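Local coordinates for protein putative triphosphoribosyl-dephospho-coA synthase (Archaeoglobus fulgidus DSM 4304, PDB 3H9P) that is of unproven function but probably binds ATP and may act as a triphosphoribosyl-dephospho-CoA synthase, at residues 123-126 against 127-131; 132-135 against 136-140; 22-25 against 26-30; 192-195 against 196-200. All coordinates share one frame; numbering follows the deposited sequence.

How the contacts relate
All four contacts are local, three to five residues apart along a helix or at its ends, and together they illustrate how an all-helical chain starts, stops and turns its helices. Contacts 1 and 2 are consecutive, their centres about 11 Å apart: Ile-131 CG2 packs 3.4 Å from Trp-136 N, and both contacts reach the second subunit. Contact 3 stands apart, its nearest atoms about 11 Å from contact 2. Contact 4 lies on the opposite side of the chain's centre from contact 3, about 33 Å between centres, and also touches the second subunit. The one bound group at these contacts is the glycerol of contact 3, probably from the crystallisation liquor.

Contact 1 (123-126 against 127-131); sequences EEEI and AQKKI
Glu-125 O receives the backbone N of Lys-129 at 2.9 Å, an almost straight bond in the last turn of helix 118-129, which ends here in a Schellman motif. Two residues earlier, Glu-123 O takes Ala-127 N at 3.0 Å in the same i to i+4 pattern. The pattern then changes. Lys-130 adopts a positive phi of 50°, and the chain folds back so that Ile-131 N bonds to Ile-126 O at 3.0 Å, five residues behind it, while Lys-130 N bonds to Ala-127 O at 3.0 Å. The same reversal brings two apolar side chains together, as is usual for this motif: Ile-126 CG2 lies 4.5 Å from Ile-131 CB, CG2 being the branch set anti to the backbone N by a chi1 of -67°. Helix 92-105 and Trp-136 pack around this isoleucine pair. On another side of the helix Glu-124 and Glu-125 face the second subunit. The Glu-125 side chain, bent at chi2, brings OE2 to 4.1 Å from Gln-128 CG, its carboxylate plane turned 62° from the Gln-128 amide. Its charge is answered across the dimer interface, where Lys-138 of the second subunit makes salt bridges to both Glu-125 OE2 and Glu-124 OE1. Lys-129 likewise reaches over the interface, its NZ bonding to Lys-130 O of the second subunit, and Glu-125 OE1 stays 6.1 Å from Lys-129 NZ of its own chain.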
# COMPACT_ATOMS: atom_id res chain seq x y z
N GLU A 123 -8.28 -8.39 8.68
CA GLU A 123 -9.11 -9.59 8.63
C GLU A 123 -10.45 -9.30 9.26
O GLU A 123 -11.49 -9.69 8.73
CB GLU A 123 -8.46 -10.75 9.39
CG GLU A 123 -7.24 -11.35 8.73
CD GLU A 123 -6.37 -12.10 9.72
OE1 GLU A 123 -6.60 -11.99 10.95
OE2 GLU A 123 -5.44 -12.80 9.28
N GLU A 124 -10.44 -8.59 10.38
CA GLU A 124 -11.70 -8.38 11.07
C GLU A 124 -12.62 -7.42 10.32
O GLU A 124 -13.83 -7.59 10.36
CB GLU A 124 -11.52 -8.06 12.57
CG GLU A 124 -11.14 -6.64 12.95
CD GLU A 124 -10.92 -6.50 14.46
OE1 GLU A 124 -11.68 -5.74 15.11
OE2 GLU A 124 -10.01 -7.17 15.01
N GLU A 125 -12.07 -6.47 9.56
CA GLU A 125 -12.92 -5.59 8.75
C GLU A 125 -13.39 -6.22 7.46
O GLU A 125 -14.53 -6.00 7.04
CB GLU A 125 -12.26 -4.24 8.50
CG GLU A 125 -12.13 -3.46 9.75
CD GLU A 125 -13.46 -3.26 10.48
OE1 GLU A 125 -14.41 -2.76 9.84
OE2 GLU A 125 -13.54 -3.62 11.68
N ILE A 126 -12.52 -7.03 6.85
CA ILE A 126 -12.96 -7.90 5.77
C ILE A 126 -14.18 -8.71 6.19
O ILE A 126 -15.23 -8.62 5.55
CB ILE A 126 -11.85 -8.82 5.24
CG1 ILE A 126 -10.78 -7.98 4.54
CG2 ILE A 126 -12.45 -9.80 4.23
CD1 ILE A 126 -9.46 -8.69 4.40
N ALA A 127 -14.05 -9.45 7.28
CA ALA A 127 -15.18 -10.19 7.85
C ALA A 127 -16.41 -9.30 8.06
O ALA A 127 -17.46 -9.53 7.45
CB ALA A 127 -14.76 -10.87 9.16
N GLN A 128 -16.27 -8.26 8.90
CA GLN A 128 -17.38 -7.38 9.27
C GLN A 128 -18.15 -6.79 8.09
O GLN A 128 -19.38 -6.82 8.09
CB GLN A 128 -16.88 -6.23 10.16
CG GLN A 128 -16.26 -6.65 11.49
CD GLN A 128 -17.26 -7.24 12.46
OE1 GLN A 128 -18.01 -6.51 13.10
NE2 GLN A 128 -17.27 -8.57 12.58
N LYS A 129 -17.43 -6.24 7.11
CA LYS A 129 -18.05 -5.57 5.97
C LYS A 129 -18.32 -6.52 4.81
O LYS A 129 -18.76 -6.08 3.72
CB LYS A 129 -17.19 -4.40 5.48
CG LYS A 129 -17.12 -3.22 6.46
CD LYS A 129 -18.50 -2.70 6.74
CE LYS A 129 -18.49 -1.39 7.43
NZ LYS A 129 -19.88 -1.02 7.80
N LYS A 130 -18.02 -7.80 5.03
CA LYS A 130 -18.21 -8.85 4.04
C LYS A 130 -17.60 -8.44 2.69
O LYS A 130 -18.28 -8.34 1.66
CB LYS A 130 -19.70 -9.19 3.94
CG LYS A 130 -20.25 -9.74 5.25
CD LYS A 130 -21.71 -10.17 5.11
CE LYS A 130 -22.43 -10.23 6.44
NZ LYS A 130 -23.82 -10.81 6.32
N ILE A 131 -16.30 -8.19 2.73
CA ILE A 131 -15.61 -7.69 1.56
C ILE A 131 -15.03 -8.85 0.79
O ILE A 131 -14.05 -9.50 1.21
CB ILE A 131 -14.54 -6.62 1.89
CG1 ILE A 131 -15.17 -5.50 2.73
CG2 ILE A 131 -13.92 -6.11 0.61
CD1 ILE A 131 -14.26 -4.26 3.04

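Contact 2 (132-135 against 136-140); sequences NLYE and WMKMA
A capping box opens helix 133-138, with Asn-132 as its N-cap, and the first helical bond starts from the same residue: Trp-136 N reaches Asn-132 O at 2.9 Å. The box itself is reciprocal. Asn-132 OD1 accepts Glu-135 N at 2.7 Å, nearly in line with its own C=O, and also a weak bond from Tyr-134 N. In return Glu-135 OE1 takes Asn-132 N at 2.9 Å on the anti side of the carboxylate. Two backbone N-H groups of the first turn, which would otherwise lack a helical acceptor, thus share one amide oxygen. Glu-135 OE1 has a further mate in Lys-129 of the second subunit, a salt bridge that ties the cap to the dimer interface.

Further along, side chains three and four residues apart meet. Leu-133 CD1 comes to the edge of the Trp-136 indole near CE3, and selenomethionine Met-137 places its methyl CE over one indole face, 3.5 Å above the plane and offset toward the rim. Selenomethionine Met-139 brings its own CE to the edge of that indole, in the ring plane, where the short helix is already giving way to a loop. The Tyr-134 ring carries the aliphatic part of Lys-138. With a chi1 near 180°, the phenol points toward helices 76-88 and 145-151, and its OH bonds to Val-151 O. The lysine, bent at chi3, continues past the ring until its NZ reaches Glu-125 of the second subunit; on the way CG sits over one ring face and Lys-138 CD lies 3.7 Å from Tyr-134 CE2.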
# COMPACT_ATOMS: atom_id res chain seq x y z
N ASN A 132 -15.66 -9.13 -0.35
CA ASN A 132 -15.21 -10.23 -1.15
C ASN A 132 -13.89 -9.91 -1.87
O ASN A 132 -13.35 -8.80 -1.77
CB ASN A 132 -16.34 -10.72 -2.05
CG ASN A 132 -16.43 -9.97 -3.36
OD1 ASN A 132 -15.58 -9.19 -3.74
ND2 ASN A 132 -17.50 -10.25 -4.09
N LEU A 133 -13.34 -10.87 -2.59
CA LEU A 133 -11.99 -10.70 -3.07
C LEU A 133 -11.98 -9.63 -4.16
O LEU A 133 -11.00 -8.92 -4.35
CB LEU A 133 -11.47 -12.01 -3.60
CG LEU A 133 -10.08 -12.05 -4.24
CD1 LEU A 133 -8.97 -11.63 -3.19
CD2 LEU A 133 -9.89 -13.47 -4.75
N TYR A 134 -13.09 -9.54 -4.88
CA TYR A 134 -13.23 -8.59 -5.97
C TYR A 134 -13.25 -7.18 -5.40
O TYR A 134 -12.47 -6.32 -5.84
CB TYR A 134 -14.50 -8.88 -6.75
CG TYR A 134 -14.72 -7.96 -7.91
CD1 TYR A 134 -13.98 -8.11 -9.08
CD2 TYR A 134 -15.69 -6.94 -7.86
CE1 TYR A 134 -14.19 -7.30 -10.17
CE2 TYR A 134 -15.91 -6.09 -8.97
CZ TYR A 134 -15.14 -6.30 -10.12
OH TYR A 134 -15.27 -5.53 -11.23
N GLU A 135 -14.12 -6.98 -4.42
CA GLU A 135 -14.31 -5.66 -3.77
C GLU A 135 -13.02 -5.21 -3.10
O GLU A 135 -12.63 -4.07 -3.19
CB GLU A 135 -15.48 -5.70 -2.78
CG GLU A 135 -16.78 -6.14 -3.45
CD GLU A 135 -17.87 -6.62 -2.48
OE1 GLU A 135 -17.59 -7.29 -1.46
OE2 GLU A 135 -19.05 -6.33 -2.77
N TRP A 136 -12.37 -6.14 -2.42
CA TRP A 136 -11.09 -5.85 -1.81
C TRP A 136 -10.14 -5.29 -2.86
O TRP A 136 -9.61 -4.19 -2.70
CB TRP A 136 -10.52 -7.13 -1.20
CG TRP A 136 -9.41 -6.87 -0.23
CD1 TRP A 136 -9.15 -5.71 0.43
CD2 TRP A 136 -8.45 -7.82 0.25
NE1 TRP A 136 -8.07 -5.85 1.26
CE2 TRP A 136 -7.63 -7.15 1.18
CE3 TRP A 136 -8.20 -9.18 -0.02
CZ2 TRP A 136 -6.55 -7.78 1.85
CZ3 TRP A 136 -7.12 -9.82 0.63
CH2 TRP A 136 -6.31 -9.11 1.56
N MSE A 137 -9.97 -6.04 -3.95
CA MSE A 137 -9.10 -5.66 -5.06
C MSE A 137 -9.50 -4.30 -5.65
O MSE A 137 -8.61 -3.56 -6.08
CB MSE A 137 -9.04 -6.73 -6.16
CG MSE A 137 -8.33 -8.03 -5.80
SE MSE A 137 -6.50 -7.85 -5.07
CE MSE A 137 -6.94 -7.71 -3.18
N LYS A 138 -10.79 -3.94 -5.65
CA LYS A 138 -11.18 -2.61 -6.12
C LYS A 138 -10.66 -1.50 -5.19
O LYS A 138 -10.71 -0.33 -5.55
CB LYS A 138 -12.70 -2.44 -6.27
CG LYS A 138 -13.38 -3.22 -7.40
CD LYS A 138 -14.89 -2.83 -7.52
CE LYS A 138 -15.09 -1.36 -7.17
NZ LYS A 138 -16.52 -0.95 -7.10
N MSE A 139 -10.19 -1.84 -4.00
CA MSE A 139 -9.68 -0.80 -3.10
C MSE A 139 -8.15 -0.68 -3.07
O MSE A 139 -7.60 0.10 -2.31
CB MSE A 139 -10.22 -1.00 -1.70
CG MSE A 139 -11.69 -0.76 -1.65
SE MSE A 139 -12.43 -1.32 0.04
CE MSE A 139 -11.49 -2.98 0.35
N ALA A 140 -7.48 -1.47 -3.88
CA ALA A 140 -6.04 -1.41 -3.95
C ALA A 140 -5.53 -0.14 -4.66
O ALA A 140 -6.24 0.45 -5.46
CB ALA A 140 -5.51 -2.67 -4.63

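Contact 3 (22-25 against 26-30); sequences GAFP and AFLEV. With GOL (glycerol), chain E.
Phe-24 and Leu-28, one turn apart, meet through ring and branches: CE2 of Phe-24 lies 3.6 Å from Leu-28 CD1, and Leu-28 CD2 adds a second touch at CZ. Phe-24 CG is anti to the backbone N (chi1 -166°), which carries the ring along the helix to Leu-28. On the neighbouring flank of the helix the Phe-27 ring runs back over Ala-23, whose carbonyl O stands 3.6 Å above one face, offset toward the rim, while Ala-23 CB is 4.1 Å from Phe-27 CZ. The same Ala-23 O also receives Phe-27 N at 2.9 Å. These pairs form the first turn of helix 24-33, where Ala-26 N is taken up by Glu-46 OE1 of helix 36-46. Beyond it, Phe-27 leans on Val-65 and Ile-68 of helix 58-68; with the ring cut back to an alanine, a gap is likely to open between these two residues and Ala-23. Pro-25 O serves two donors, Glu-29 N at 3.1 Å and O3 of a glycerol, probably from the crystallisation liquor, at 2.7 Å. Glycerol O1 bonds weakly to Leu-28 O. Glu-29 sends its carboxylate on to salt bridges with Lys-33 and Arg-42.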
# COMPACT_ATOMS: atom_id res chain seq x y z
N GLY A 22 4.84 -27.66 -8.94
CA GLY A 22 4.56 -28.22 -7.63
C GLY A 22 3.12 -27.93 -7.24
O GLY A 22 2.58 -28.63 -6.40
N ALA A 23 2.48 -26.92 -7.86
CA ALA A 23 1.09 -26.58 -7.53
C ALA A 23 0.03 -27.24 -8.41
O ALA A 23 -1.21 -26.99 -8.29
CB ALA A 23 0.91 -25.05 -7.54
N PHE A 24 0.49 -28.06 -9.33
CA PHE A 24 -0.44 -28.66 -10.26
C PHE A 24 -1.63 -29.40 -9.57
O PHE A 24 -2.76 -29.22 -10.00
CB PHE A 24 0.32 -29.58 -11.21
CG PHE A 24 -0.48 -30.00 -12.39
CD1 PHE A 24 -0.59 -29.17 -13.48
CD2 PHE A 24 -1.11 -31.25 -12.40
CE1 PHE A 24 -1.35 -29.58 -14.60
CE2 PHE A 24 -1.82 -31.69 -13.50
CZ PHE A 24 -1.95 -30.86 -14.60
N PRO A 25 -1.39 -30.21 -8.52
CA PRO A 25 -2.55 -30.79 -7.83
C PRO A 25 -3.57 -29.77 -7.31
O PRO A 25 -4.78 -30.04 -7.37
CB PRO A 25 -1.94 -31.58 -6.65
CG PRO A 25 -0.54 -31.91 -7.10
CD PRO A 25 -0.11 -30.72 -7.98
N ALA A 26 -3.10 -28.64 -6.77
CA ALA A 26 -3.98 -27.54 -6.37
C ALA A 26 -4.77 -27.00 -7.55
O ALA A 26 -5.96 -26.72 -7.44
CB ALA A 26 -3.14 -26.38 -5.77
N PHE A 27 -4.09 -26.86 -8.69
CA PHE A 27 -4.75 -26.38 -9.90
C PHE A 27 -5.86 -27.31 -10.35
O PHE A 27 -6.94 -26.85 -10.73
CB PHE A 27 -3.75 -26.16 -11.05
CG PHE A 27 -2.80 -25.02 -10.84
CD1 PHE A 27 -3.11 -23.95 -10.02
CD2 PHE A 27 -1.58 -25.01 -11.49
CE1 PHE A 27 -2.22 -22.87 -9.83
CE2 PHE A 27 -0.67 -23.94 -11.30
CZ PHE A 27 -1.02 -22.88 -10.46
N LEU A 28 -5.62 -28.62 -10.30
CA LEU A 28 -6.67 -29.61 -10.64
C LEU A 28 -7.86 -29.49 -9.67
O LEU A 28 -9.03 -29.55 -10.07
CB LEU A 28 -6.12 -31.03 -10.66
CG LEU A 28 -5.06 -31.37 -11.74
CD1 LEU A 28 -4.64 -32.82 -11.65
CD2 LEU A 28 -5.58 -31.04 -13.15
N GLU A 29 -7.55 -29.26 -8.40
CA GLU A 29 -8.60 -29.00 -7.43
C GLU A 29 -9.45 -27.74 -7.76
O GLU A 29 -10.67 -27.80 -7.72
CB GLU A 29 -8.01 -28.98 -6.03
CG GLU A 29 -8.97 -28.65 -4.97
CD GLU A 29 -8.51 -29.13 -3.59
OE1 GLU A 29 -7.27 -29.20 -3.33
OE2 GLU A 29 -9.40 -29.46 -2.76
N VAL A 30 -8.80 -26.64 -8.13
CA VAL A 30 -9.46 -25.44 -8.57
C VAL A 30 -10.36 -25.69 -9.78
O VAL A 30 -11.53 -25.23 -9.80
CB VAL A 30 -8.39 -24.32 -8.86
CG1 VAL A 30 -8.99 -23.11 -9.57
CG2 VAL A 30 -7.60 -23.92 -7.54
C1 GOL E . -9.34 -32.45 -8.02
O1 GOL E . -9.96 -32.23 -9.28
C2 GOL E . -7.88 -32.91 -8.17
O2 GOL E . -7.85 -34.31 -8.34
C3 GOL E . -7.05 -32.53 -6.91
O3 GOL E . -5.64 -32.59 -7.12

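Contact 4 (192-195 against 196-200); sequences AKMG and REYAE
Apolar and aromatic packing joins Met-194, a selenomethionine, to Tyr-198. The side chains lie side by side, pointing the same way, with Met-194 CB 3.6 Å from Tyr-198 CB. Bent at chi2 and chi3, the Met-194 chain puts CG over one ring face, a CH-pi contact 4.2 Å from the ring centroid, and SE higher up, 5.3 Å from the centroid and 4° off the normal, a distant Met-aromatic contact.

The backbone hydrogen bonds converge on the O of Gly-195, the first residue past helix 188-194 and the N-cap of helix 196-208. It takes Ala-199 N at 3.1 Å in an almost straight bond, and Tyr-198 N weakly. At the positive phi of 101° a CB would press on Met-194 O, so this backbone turn probably depends on the absence of a side chain.

Farther out, Tyr-198 OH bonds to Asp-225 OD2 and Trp-205 meets the ring edge-to-face. With an alanine in place of Tyr-198, Met-194 is likely to lose the flat surface beneath its chain and Asp-225 its hydroxyl partner. The Gly-195 carbonyl thus caps helix 196-208, while the touch between Met-194 and Tyr-198 is non-polar, probably held mainly by dispersion.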
# COMPACT_ATOMS: atom_id res chain seq x y z
N ALA A 192 7.92 -0.92 -3.92
CA ALA A 192 7.87 -1.03 -2.46
C ALA A 192 9.23 -1.24 -1.84
O ALA A 192 9.46 -0.84 -0.72
CB ALA A 192 6.90 -2.15 -2.06
N LYS A 193 10.14 -1.91 -2.55
CA LYS A 193 11.47 -2.19 -1.99
C LYS A 193 12.48 -1.06 -2.28
O LYS A 193 13.19 -0.62 -1.38
CB LYS A 193 12.03 -3.53 -2.52
CG LYS A 193 13.35 -3.93 -1.89
CD LYS A 193 13.76 -5.34 -2.23
CE LYS A 193 14.97 -5.76 -1.39
NZ LYS A 193 14.96 -7.24 -1.09
N MSE A 194 12.52 -0.63 -3.55
CA MSE A 194 13.52 0.32 -4.07
C MSE A 194 12.99 1.72 -4.25
O MSE A 194 13.77 2.65 -4.43
CB MSE A 194 14.05 -0.14 -5.43
CG MSE A 194 14.49 -1.55 -5.52
SE MSE A 194 15.70 -2.06 -4.11
CE MSE A 194 17.22 -0.83 -4.42
N GLY A 195 11.68 1.89 -4.26
CA GLY A 195 11.10 3.20 -4.48
C GLY A 195 10.59 3.40 -5.90
O GLY A 195 11.04 2.76 -6.83
N ARG A 196 9.67 4.34 -6.03
CA ARG A 196 9.00 4.62 -7.26
C ARG A 196 9.99 4.94 -8.36
O ARG A 196 9.89 4.39 -9.45
CB ARG A 196 8.01 5.78 -7.05
CG ARG A 196 6.62 5.43 -7.45
CD ARG A 196 5.55 6.23 -6.69
NE ARG A 196 4.41 6.42 -7.58
CZ ARG A 196 3.62 7.50 -7.62
NH1 ARG A 196 3.80 8.52 -6.78
NH2 ARG A 196 2.63 7.55 -8.50
N GLU A 197 10.95 5.82 -8.10
CA GLU A 197 11.88 6.24 -9.13
C GLU A 197 12.80 5.11 -9.64
O GLU A 197 13.16 5.09 -10.82
CB GLU A 197 12.67 7.47 -8.71
CG GLU A 197 12.86 8.47 -9.85
CD GLU A 197 13.88 7.97 -10.84
OE1 GLU A 197 14.88 7.39 -10.37
OE2 GLU A 197 13.68 8.12 -12.07
N TYR A 198 13.15 4.16 -8.78
CA TYR A 198 13.96 3.03 -9.22
C TYR A 198 13.13 2.07 -10.07
O TYR A 198 13.58 1.59 -11.11
CB TYR A 198 14.61 2.30 -8.03
CG TYR A 198 15.58 1.21 -8.43
CD1 TYR A 198 16.96 1.36 -8.24
CD2 TYR A 198 15.12 0.04 -9.01
CE1 TYR A 198 17.84 0.36 -8.64
CE2 TYR A 198 15.99 -0.97 -9.41
CZ TYR A 198 17.33 -0.80 -9.23
OH TYR A 198 18.15 -1.82 -9.63
N ALA A 199 11.90 1.80 -9.65
CA ALA A 199 10.96 1.04 -10.49
C ALA A 199 10.74 1.67 -11.91
O ALA A 199 10.75 0.97 -12.92
CB ALA A 199 9.64 0.83 -9.76
N GLU A 200 10.54 2.98 -11.96
CA GLU A 200 10.34 3.67 -13.25
C GLU A 200 11.58 3.52 -14.09
O GLU A 200 11.51 3.42 -15.32
CB GLU A 200 10.05 5.16 -13.04
CG GLU A 200 8.79 5.64 -13.73
CD GLU A 200 7.61 5.75 -12.78
OE1 GLU A 200 7.44 6.81 -12.13
OE2 GLU A 200 6.83 4.79 -12.66